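Local coordinates for 3-hexulose-6-phosphate isomerase (Methanocaldococcus jannaschii, PDB 1JEO), which catalyses the isomerisation between 3-hexulose 6-phosphate and fructose 6-phosphate, a reaction in the biosynthesis of ribose 5-phosphate, at residues I16-K19 and F20-D24; L30-L33 and I34-I38; P78-E81 and K82-L86; K104-N107 and I108-I112. All coordinates share one frame; numbering follows the deposited sequence.

Contact 1: I16-K19 and F20-D24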
loop_
_atom_site.group_PDB
_atom_site.type_symbol
_atom_site.label_atom_id
_atom_site.label_comp_id
_atom_site.label_asym_id
_atom_site.label_seq_id
_atom_site.Cartn_x
_atom_site.Cartn_y
_atom_site.Cartn_z
ATOM N N ILE A 16 -11.396 -11.889 3.501
ATOM C CA ILE A 16 -10.070 -12.456 3.219
ATOM C C ILE A 16 -9.001 -11.711 4.053
ATOM O O ILE A 16 -7.965 -12.284 4.405
ATOM C CB ILE A 16 -9.776 -12.399 1.669
ATOM C CG1 ILE A 16 -10.645 -13.441 0.949
ATOM C CG2 ILE A 16 -8.286 -12.585 1.331
ATOM C CD1 ILE A 16 -10.594 -13.386 -0.577
ATOM N N LEU A 17 -9.311 -10.472 4.441
ATOM C CA LEU A 17 -8.404 -9.645 5.245
ATOM C C LEU A 17 -8.279 -10.090 6.711
ATOM O O LEU A 17 -7.389 -9.623 7.433
ATOM C CB LEU A 17 -8.806 -8.166 5.159
ATOM C CG LEU A 17 -8.745 -7.530 3.764
ATOM C CD1 LEU A 17 -9.308 -6.126 3.802
ATOM C CD2 LEU A 17 -7.318 -7.513 3.241
ATOM N N LYS A 18 -9.132 -11.039 7.113
ATOM C CA LYS A 18 -9.142 -11.601 8.469
ATOM C C LYS A 18 -7.849 -12.375 8.762
ATOM O O LYS A 18 -7.403 -12.420 9.910
ATOM C CB LYS A 18 -10.370 -12.509 8.665
ATOM C CG LYS A 18 -10.682 -12.871 10.115
ATOM C CD LYS A 18 -11.924 -13.743 10.239
ATOM C CE LYS A 18 -12.169 -14.141 11.695
ATOM N NZ LYS A 18 -13.396 -14.971 11.872
ATOM N N LYS A 19 -7.218 -12.897 7.704
ATOM C CA LYS A 19 -5.961 -13.661 7.788
ATOM C C LYS A 19 -4.831 -12.869 8.448
ATOM O O LYS A 19 -3.985 -13.442 9.133
ATOM C CB LYS A 19 -5.474 -14.073 6.394
ATOM C CG LYS A 19 -6.382 -14.995 5.597
ATOM C CD LYS A 19 -5.753 -15.380 4.243
ATOM C CE LYS A 19 -5.438 -14.163 3.359
ATOM N NZ LYS A 19 -4.985 -14.531 1.993
ATOM N N PHE A 20 -4.836 -11.550 8.240
ATOM C CA PHE A 20 -3.821 -10.649 8.796
ATOM C C PHE A 20 -3.876 -10.477 10.316
ATOM O O PHE A 20 -2.959 -9.904 10.916
ATOM C CB PHE A 20 -3.882 -9.284 8.098
ATOM C CG PHE A 20 -3.469 -9.325 6.653
ATOM C CD1 PHE A 20 -4.439 -9.358 5.635
ATOM C CD2 PHE A 20 -2.105 -9.351 6.298
ATOM C CE1 PHE A 20 -4.061 -9.421 4.265
ATOM C CE2 PHE A 20 -1.704 -9.411 4.938
ATOM C CZ PHE A 20 -2.691 -9.446 3.916
ATOM N N TYR A 21 -4.939 -11.003 10.921
ATOM C CA TYR A 21 -5.155 -10.936 12.365
ATOM C C TYR A 21 -5.127 -12.318 13.030
ATOM O O TYR A 21 -4.747 -12.434 14.196
ATOM C CB TYR A 21 -6.512 -10.279 12.669
ATOM C CG TYR A 21 -6.668 -8.855 12.179
ATOM C CD1 TYR A 21 -7.284 -8.583 10.939
ATOM C CD2 TYR A 21 -6.217 -7.767 12.956
ATOM C CE1 TYR A 21 -7.451 -7.246 10.477
ATOM C CE2 TYR A 21 -6.378 -6.425 12.510
ATOM C CZ TYR A 21 -6.996 -6.179 11.271
ATOM O OH TYR A 21 -7.173 -4.888 10.840
ATOM N N THR A 22 -5.536 -13.351 12.288
ATOM C CA THR A 22 -5.616 -14.718 12.815
ATOM C C THR A 22 -4.505 -15.708 12.455
ATOM O O THR A 22 -4.114 -16.526 13.296
ATOM C CB THR A 22 -6.992 -15.367 12.483
ATOM O OG1 THR A 22 -7.169 -15.438 11.063
ATOM C CG2 THR A 22 -8.135 -14.551 13.089
ATOM N N ASN A 23 -4.013 -15.630 11.217
ATOM C CA ASN A 23 -2.953 -16.514 10.723
ATOM C C ASN A 23 -1.574 -15.877 10.890
ATOM O O ASN A 23 -1.354 -14.741 10.460
ATOM C CB ASN A 23 -3.200 -16.872 9.250
ATOM C CG ASN A 23 -4.429 -17.753 9.052
ATOM O OD1 ASN A 23 -4.348 -18.813 8.431
ATOM N ND2 ASN A 23 -5.572 -17.314 9.570
ATOM N N ASP A 24 -0.652 -16.631 11.496
ATOM C CA ASP A 24 0.733 -16.185 11.771
ATOM C C ASP A 24 1.608 -15.726 10.596
ATOM O O ASP A 24 2.352 -14.753 10.724
ATOM C CB ASP A 24 1.490 -17.263 12.564
ATOM C CG ASP A 24 1.132 -17.280 14.050
ATOM O OD1 ASP A 24 0.379 -16.400 14.528
ATOM O OD2 ASP A 24 1.629 -18.186 14.752
#
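Phe-20 opens the second half of this single short turn by leaning back on Leu-17. Its N donates to Leu-17 O at 3.3 Å from above the carbonyl plane, and the same oxygen lies at the ring edge, 3.5 Å from Phe-20 CD1. With CG held beside the backbone N (chi1 -67°), the ring crosses the leucine side chain obliquely and brings Phe-20 CE1 to 3.9 Å from Leu-17 CD2. Phe-153 of helix 144-164 meets the ring, and Leu-132 touches both residues. A serine here would probably open a gap between Leu-17 and Phe-153, depriving both of an apolar neighbour.

Tyr-21 comes next: its N reaches Lys-18 O at 3.0 Å, while its ring presents an edge to that oxygen and CD1 sits 3.7 Å from Leu-17 O. Thr-22 adds two more bonds to the same lysine carbonyl. Its N comes in the carbonyl plane at 3.2 Å from Lys-18 O, and OG1, turned between the backbone N and carbonyl carbon (chi1 61°), approaches from above the plane. Asn-23 N then bonds to Lys-19 O at 3.0 Å, just as the chain leaves helix 19-22.

Three donors thus grip Lys-18 O. The polar work is done by the backbone and one hydroxyl, while Leu-17 and Phe-20 bury the apolar side of the turn against helix 144-164.

Contact 2: L30-L33 and I34-I38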
loop_
_atom_site.group_PDB
_atom_site.type_symbol
_atom_site.label_atom_id
_atom_site.label_comp_id
_atom_site.label_asym_id
_atom_site.label_seq_id
_atom_site.Cartn_x
_atom_site.Cartn_y
_atom_site.Cartn_z
ATOM N N LEU A 30 2.015 -8.120 7.793
ATOM C CA LEU A 30 1.438 -6.868 8.294
ATOM C C LEU A 30 2.393 -6.205 9.289
ATOM O O LEU A 30 2.604 -4.991 9.226
ATOM C CB LEU A 30 0.073 -7.133 8.957
ATOM C CG LEU A 30 -0.678 -6.015 9.704
ATOM C CD1 LEU A 30 -1.048 -4.875 8.758
ATOM C CD2 LEU A 30 -1.921 -6.580 10.363
ATOM N N ASP A 31 2.978 -7.017 10.181
ATOM C CA ASP A 31 3.929 -6.546 11.194
ATOM C C ASP A 31 5.197 -5.999 10.550
ATOM O O ASP A 31 5.720 -4.973 10.983
ATOM C CB ASP A 31 4.301 -7.663 12.182
ATOM C CG ASP A 31 3.189 -7.972 13.183
ATOM O OD1 ASP A 31 2.251 -7.165 13.338
ATOM O OD2 ASP A 31 3.259 -9.040 13.827
ATOM N N SER A 32 5.640 -6.663 9.481
ATOM C CA SER A 32 6.833 -6.264 8.735
ATOM C C SER A 32 6.596 -4.948 7.991
ATOM O O SER A 32 7.461 -4.078 8.003
ATOM C CB SER A 32 7.259 -7.366 7.759
ATOM O OG SER A 32 8.500 -7.064 7.151
ATOM N N LEU A 33 5.397 -4.784 7.419
ATOM C CA LEU A 33 5.019 -3.561 6.692
ATOM C C LEU A 33 5.047 -2.351 7.635
ATOM O O LEU A 33 5.655 -1.333 7.311
ATOM C CB LEU A 33 3.623 -3.711 6.045
ATOM C CG LEU A 33 2.863 -2.513 5.424
ATOM C CD1 LEU A 33 3.620 -1.878 4.275
ATOM C CD2 LEU A 33 1.498 -2.966 4.944
ATOM N N ILE A 34 4.460 -2.521 8.821
ATOM C CA ILE A 34 4.388 -1.486 9.856
ATOM C C ILE A 34 5.774 -1.146 10.429
ATOM O O ILE A 34 6.089 0.030 10.618
ATOM C CB ILE A 34 3.386 -1.910 10.982
ATOM C CG1 ILE A 34 1.967 -1.963 10.401
ATOM C CG2 ILE A 34 3.431 -0.949 12.180
ATOM C CD1 ILE A 34 0.964 -2.643 11.284
ATOM N N ASP A 35 6.602 -2.170 10.636
ATOM C CA ASP A 35 7.959 -2.008 11.171
ATOM C C ASP A 35 8.838 -1.192 10.211
ATOM O O ASP A 35 9.546 -0.276 10.641
ATOM C CB ASP A 35 8.588 -3.382 11.449
ATOM C CG ASP A 35 9.816 -3.303 12.342
ATOM O OD1 ASP A 35 9.767 -2.607 13.379
ATOM O OD2 ASP A 35 10.832 -3.946 12.005
ATOM N N ARG A 36 8.715 -1.486 8.913
ATOM C CA ARG A 36 9.461 -0.795 7.854
ATOM C C ARG A 36 9.018 0.658 7.685
ATOM O O ARG A 36 9.844 1.517 7.382
ATOM C CB ARG A 36 9.321 -1.537 6.525
ATOM C CG ARG A 36 10.054 -2.857 6.487
ATOM C CD ARG A 36 9.687 -3.630 5.240
ATOM N NE ARG A 36 10.117 -5.024 5.305
ATOM C CZ ARG A 36 11.168 -5.524 4.660
ATOM N NH1 ARG A 36 11.920 -4.755 3.884
ATOM N NH2 ARG A 36 11.466 -6.806 4.794
ATOM N N ILE A 37 7.726 0.923 7.920
ATOM C CA ILE A 37 7.142 2.272 7.832
ATOM C C ILE A 37 7.662 3.166 8.976
ATOM O O ILE A 37 8.023 4.326 8.744
ATOM C CB ILE A 37 5.562 2.209 7.802
ATOM C CG1 ILE A 37 5.081 1.783 6.406
ATOM C CG2 ILE A 37 4.916 3.557 8.194
ATOM C CD1 ILE A 37 3.578 1.507 6.301
ATOM N N ILE A 38 7.756 2.595 10.180
ATOM C CA ILE A 38 8.240 3.307 11.371
ATOM C C ILE A 38 9.764 3.548 11.337
ATOM O O ILE A 38 10.244 4.604 11.776
ATOM C CB ILE A 38 7.787 2.556 12.680
ATOM C CG1 ILE A 38 6.258 2.631 12.805
ATOM C CG2 ILE A 38 8.434 3.154 13.945
ATOM C CD1 ILE A 38 5.657 1.705 13.852
#
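Ser-32 OG stands opposite its own backbone N (chi1 -173°), and Arg-36 keeps CG beside its N (chi1 -70°) with the chain extended from CG to NE; together these settings set the hydroxyl at the NE edge of the guanidinium, one helical turn on. Arg-36 NE donates to Ser-32 OG at 3.2 Å along an almost straight line, 177° at the hydrogen, and the oxygen lies in the guanidinium plane, at its edge. On the way there the arginine chain passes close over the serine carbonyl, with Arg-36 CG 3.2 Å from Ser-32 O, the atom that also takes the backbone N-H of Arg-36. Serine thus holds only the NE edge; NH1 goes on to a salt bridge with Asp-127, and NH2 too is bonded elsewhere.

All of this sits on helix 24-39, which in the alpha/beta fold of the SIS domain packs against the parallel sheet and against helix 144-164. Its buried side is built of i to i+4 pairs. Leu-33 and Ile-37 lie side by side, pointing the same way, with Leu-33 CD1 3.9 Å from Ile-37 CD1; Leu-85 and Ile-87 of strand 85-89 lie against this pair. Leu-30 and Ile-34 repeat the arrangement toward helix 144-164, where Val-157 touches Leu-30 and Glu-160 touches Ile-34. There Ile-34 CG1 also lies over the leucine carbonyl, 3.3 Å from Leu-30 O, and Ile-34 N donates to that oxygen at 3.1 Å.

Contact 3: P78-E81 and K82-L86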
loop_
_atom_site.group_PDB
_atom_site.type_symbol
_atom_site.label_atom_id
_atom_site.label_comp_id
_atom_site.label_asym_id
_atom_site.label_seq_id
_atom_site.Cartn_x
_atom_site.Cartn_y
_atom_site.Cartn_z
ATOM N N PRO A 78 10.932 14.227 -3.630
ATOM C CA PRO A 78 12.392 14.207 -3.730
ATOM C C PRO A 78 13.019 12.881 -4.135
ATOM O O PRO A 78 12.322 11.916 -4.462
ATOM C CB PRO A 78 12.820 14.593 -2.320
ATOM C CG PRO A 78 11.838 13.910 -1.487
ATOM C CD PRO A 78 10.531 14.147 -2.212
ATOM N N SER A 79 14.347 12.850 -4.042
ATOM C CA SER A 79 15.156 11.683 -4.359
ATOM C C SER A 79 14.989 10.569 -3.339
ATOM O O SER A 79 14.787 10.825 -2.147
ATOM C CB SER A 79 16.633 12.074 -4.417
ATOM O OG SER A 79 17.021 12.742 -3.231
ATOM N N TYR A 80 15.050 9.339 -3.839
ATOM C CA TYR A 80 14.954 8.131 -3.029
ATOM C C TYR A 80 16.366 7.858 -2.510
ATOM O O TYR A 80 17.314 7.770 -3.296
ATOM C CB TYR A 80 14.463 6.978 -3.910
ATOM C CG TYR A 80 14.154 5.683 -3.191
ATOM C CD1 TYR A 80 12.957 5.524 -2.476
ATOM C CD2 TYR A 80 15.059 4.606 -3.225
ATOM C CE1 TYR A 80 12.665 4.315 -1.805
ATOM C CE2 TYR A 80 14.781 3.393 -2.557
ATOM C CZ TYR A 80 13.582 3.256 -1.852
ATOM O OH TYR A 80 13.305 2.072 -1.219
ATOM N N GLU A 81 16.504 7.788 -1.186
ATOM C CA GLU A 81 17.798 7.546 -0.545
ATOM C C GLU A 81 17.866 6.158 0.104
ATOM O O GLU A 81 16.854 5.455 0.171
ATOM C CB GLU A 81 18.109 8.667 0.450
ATOM C CG GLU A 81 18.317 10.023 -0.231
ATOM C CD GLU A 81 18.542 11.160 0.743
ATOM O OE1 GLU A 81 17.610 11.492 1.509
ATOM O OE2 GLU A 81 19.651 11.736 0.730
ATOM N N LYS A 82 19.061 5.763 0.555
ATOM C CA LYS A 82 19.304 4.438 1.154
ATOM C C LYS A 82 18.467 4.007 2.366
ATOM O O LYS A 82 18.193 2.819 2.529
ATOM C CB LYS A 82 20.804 4.236 1.438
ATOM C CG LYS A 82 21.434 5.224 2.417
ATOM C CD LYS A 82 22.906 4.898 2.657
ATOM C CE LYS A 82 23.518 5.790 3.732
ATOM N NZ LYS A 82 22.934 5.547 5.089
ATOM N N ASP A 83 18.028 4.970 3.174
ATOM C CA ASP A 83 17.230 4.681 4.366
ATOM C C ASP A 83 15.723 4.828 4.136
ATOM O O ASP A 83 14.938 4.824 5.092
ATOM C CB ASP A 83 17.678 5.575 5.534
ATOM C CG ASP A 83 19.102 5.284 5.987
ATOM O OD1 ASP A 83 19.897 6.241 6.087
ATOM O OD2 ASP A 83 19.423 4.102 6.243
ATOM N N ASP A 84 15.327 4.916 2.866
ATOM C CA ASP A 84 13.919 5.076 2.496
ATOM C C ASP A 84 13.186 3.775 2.173
ATOM O O ASP A 84 13.797 2.709 2.050
ATOM C CB ASP A 84 13.775 6.067 1.330
ATOM C CG ASP A 84 14.268 7.467 1.670
ATOM O OD1 ASP A 84 14.374 7.811 2.866
ATOM O OD2 ASP A 84 14.539 8.240 0.731
ATOM N N LEU A 85 11.867 3.887 2.028
ATOM C CA LEU A 85 10.995 2.757 1.725
ATOM C C LEU A 85 10.102 3.049 0.517
ATOM O O LEU A 85 9.573 4.148 0.387
ATOM C CB LEU A 85 10.116 2.445 2.947
ATOM C CG LEU A 85 8.978 1.425 2.839
ATOM C CD1 LEU A 85 9.515 0.024 2.638
ATOM C CD2 LEU A 85 8.126 1.498 4.073
ATOM N N LEU A 86 9.968 2.062 -0.365
ATOM C CA LEU A 86 9.107 2.175 -1.539
ATOM C C LEU A 86 8.014 1.109 -1.469
ATOM O O LEU A 86 8.295 -0.073 -1.248
ATOM C CB LEU A 86 9.902 2.022 -2.848
ATOM C CG LEU A 86 9.108 2.030 -4.164
ATOM C CD1 LEU A 86 8.508 3.403 -4.468
ATOM C CD2 LEU A 86 9.991 1.582 -5.305
HETATM O O HOH W 1 16.729 9.490 3.524
#
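Tyr-80 and Asp-84 make the tight part of this contact. The tyrosine ring, its CG trans to the backbone N (chi1 -173°), lies with one face against the aspartate methylene: Asp-84 CB sits 4.2 Å from the ring centroid in a CH-pi contact. Further along, Tyr-80 CE1 packs 3.7 Å from Leu-86 CB, the two side chains crossing at about a right angle. The phenol OH hydrogen-bonds to Asn-109, and Phe-44 meets the ring edge-to-face.

The aspartate is held just as closely from its polar end. Glu-81 N donates to Asp-84 OD2 at 2.8 Å, nearly straight at 166° but from above the carboxylate plane, and Asp-84 N returns a bond to Glu-81 O at 3.1 Å, closing a type I beta turn from Glu-81 to Asp-84. A leucine in place of Tyr-80 would probably leave Asn-109 without its hydroxyl partner and Asp-84 CB without an aromatic face to rest on.

Toward solvent the grip slackens. Glu-81 OE1 stays 4.5 Å from Asp-84 OD2, and Lys-42 forms salt bridges to both oxygens, which probably eases the meeting of like charges. A water donates to both Glu-81 OE1 and Asp-84 OD1. At the outer corner Lys-82 NZ makes a weak bond to Asp-83 OD1 at 3.3 Å, part of a salt bridge.

This is the entry turn of strand 85-89, the middle strand of the parallel sheet in the SIS fold, which leads directly to the inferred substrate-binding loop starting at Ser-90.

Contact 4: K104-N107 and I108-I112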
loop_
_atom_site.group_PDB
_atom_site.type_symbol
_atom_site.label_atom_id
_atom_site.label_comp_id
_atom_site.label_asym_id
_atom_site.label_seq_id
_atom_site.Cartn_x
_atom_site.Cartn_y
_atom_site.Cartn_z
ATOM N N LYS A 104 14.878 1.186 -10.548
ATOM C CA LYS A 104 15.649 2.339 -10.089
ATOM C C LYS A 104 15.839 2.388 -8.573
ATOM O O LYS A 104 16.901 2.782 -8.092
ATOM C CB LYS A 104 15.047 3.639 -10.622
ATOM C CG LYS A 104 15.415 3.889 -12.082
ATOM C CD LYS A 104 14.958 5.249 -12.546
ATOM C CE LYS A 104 15.623 5.662 -13.839
ATOM N NZ LYS A 104 17.070 5.989 -13.678
ATOM N N ALA A 105 14.835 1.908 -7.839
ATOM C CA ALA A 105 14.886 1.861 -6.382
ATOM C C ALA A 105 15.784 0.721 -5.910
ATOM O O ALA A 105 16.491 0.861 -4.914
ATOM C CB ALA A 105 13.502 1.692 -5.816
ATOM N N LYS A 106 15.792 -0.371 -6.679
ATOM C CA LYS A 106 16.589 -1.570 -6.401
ATOM C C LYS A 106 18.100 -1.288 -6.415
ATOM O O LYS A 106 18.860 -1.949 -5.705
ATOM C CB LYS A 106 16.208 -2.690 -7.391
ATOM C CG LYS A 106 16.756 -4.095 -7.099
ATOM C CD LYS A 106 16.271 -4.681 -5.775
ATOM C CE LYS A 106 16.940 -6.023 -5.520
ATOM N NZ LYS A 106 16.600 -6.578 -4.186
ATOM N N ASN A 107 18.502 -0.260 -7.165
ATOM C CA ASN A 107 19.903 0.157 -7.264
ATOM C C ASN A 107 20.357 0.971 -6.048
ATOM O O ASN A 107 21.560 1.140 -5.826
ATOM C CB ASN A 107 20.139 0.970 -8.543
ATOM C CG ASN A 107 20.158 0.108 -9.792
ATOM O OD1 ASN A 107 19.366 0.313 -10.712
ATOM N ND2 ASN A 107 21.074 -0.852 -9.837
ATOM N N ILE A 108 19.389 1.468 -5.271
ATOM C CA ILE A 108 19.661 2.266 -4.070
ATOM C C ILE A 108 19.599 1.383 -2.808
ATOM O O ILE A 108 20.504 1.449 -1.974
ATOM C CB ILE A 108 18.676 3.473 -3.923
ATOM C CG1 ILE A 108 18.460 4.214 -5.257
ATOM C CG2 ILE A 108 19.177 4.435 -2.857
ATOM C CD1 ILE A 108 19.670 4.936 -5.843
ATOM N N ASN A 109 18.507 0.625 -2.640
ATOM C CA ASN A 109 18.348 -0.296 -1.498
ATOM C C ASN A 109 17.435 -1.490 -1.817
ATOM O O ASN A 109 16.928 -1.604 -2.936
ATOM C CB ASN A 109 17.906 0.433 -0.199
ATOM C CG ASN A 109 16.505 1.054 -0.279
ATOM O OD1 ASN A 109 15.603 0.541 -0.940
ATOM N ND2 ASN A 109 16.314 2.140 0.453
ATOM N N ASN A 110 17.205 -2.341 -0.817
ATOM C CA ASN A 110 16.351 -3.525 -0.952
ATOM C C ASN A 110 14.975 -3.331 -0.317
ATOM O O ASN A 110 14.132 -4.216 -0.396
ATOM C CB ASN A 110 17.017 -4.745 -0.301
ATOM C CG ASN A 110 18.183 -5.286 -1.104
ATOM O OD1 ASN A 110 18.237 -5.150 -2.326
ATOM N ND2 ASN A 110 19.115 -5.930 -0.417
ATOM N N ASN A 111 14.751 -2.159 0.276
ATOM C CA ASN A 111 13.506 -1.814 0.973
ATOM C C ASN A 111 12.305 -1.522 0.047
ATOM O O ASN A 111 11.798 -0.393 -0.015
ATOM C CB ASN A 111 13.794 -0.635 1.914
ATOM C CG ASN A 111 13.035 -0.716 3.224
ATOM O OD1 ASN A 111 12.984 0.260 3.971
ATOM N ND2 ASN A 111 12.436 -1.869 3.510
ATOM N N ILE A 112 11.868 -2.558 -0.672
ATOM C CA ILE A 112 10.756 -2.468 -1.619
ATOM C C ILE A 112 9.643 -3.460 -1.252
ATOM O O ILE A 112 9.895 -4.655 -1.086
ATOM C CB ILE A 112 11.231 -2.734 -3.096
ATOM C CG1 ILE A 112 12.344 -1.755 -3.499
ATOM C CG2 ILE A 112 10.057 -2.596 -4.080
ATOM C CD1 ILE A 112 13.052 -2.099 -4.794
HETATM O O HOH W 2 14.351 -5.737 -2.998
HETATM O O HOH W 3 19.854 -3.119 -3.418
#
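Lys-106 and Asn-110 run at a slant to one another, and the lysine bends to make them meet. Its chain kinks at chi2 (62°), carrying NZ over to the asparagine amide, where Lys-106 NZ donates to Asn-110 OD1 at 2.9 Å. The ammonium sits well above the amide plane, 52° out of it. Two waters brace the pair: one accepts from Lys-106 NZ and donates to Asn-110 O, while the other donates to both Lys-106 O and Asn-110 OD1. The amide oxygen therefore takes a lysine and a water together.

Underneath, the Ile-112 side chain points back at the end of the helix. Ile-112 CD1 lies 4.0 Å from Ala-105 CB and 3.7 Å from Lys-106 N, filling the angle between helix and strand. This is the return leg of a beta-alpha-beta crossover, in which strand 85-89 and its parallel neighbour 112-115 are joined through helix 96-106.

At the helix's last turn Ala-105 O accepts twice. Asn-109 N comes nearly along the C=O axis at 3.0 Å, whereas Ile-108 N stands above the carbonyl plane. Ile-108 lays its CG1 3.5 Å from Lys-104 O on the exposed flank, and Tyr-80 touches its side chain. The Asn-109 amide works both ways: OD1 takes a weak bond from Asn-111 N at 3.1 Å and also meets Tyr-80 OH, while ND2 donates to Lys-82 O. Beyond it Asn-111 is the centre of an inverse gamma turn, with Ile-112 N bonded to Asn-110 O at 2.8 Å, and there the chain swings into its strand.

How the contacts relate
Contact 2 lies deepest, about 11 Å from the chain's centre; the other three sit 16 to 17 Å out, where chain direction changes. Contacts 1 and 2 follow each other along the chain and touch where Phe-20 O meets Leu-30 CD2, and both lean on helix 144-164. Contacts 3 and 4 are neighbours at the end of the sheet where strands 85-89 and 112-115 begin, their centres about 8 Å apart and joined through Asn-109. Leu-85 of contact 3 in turn packs on Arg-36 and Ile-37 of contact 2. Chemistry follows place: aliphatic pairs dominate the inner helix, backbone bonds the turn of contact 1, and carboxylates, amides, a lysine and waters the outer loops.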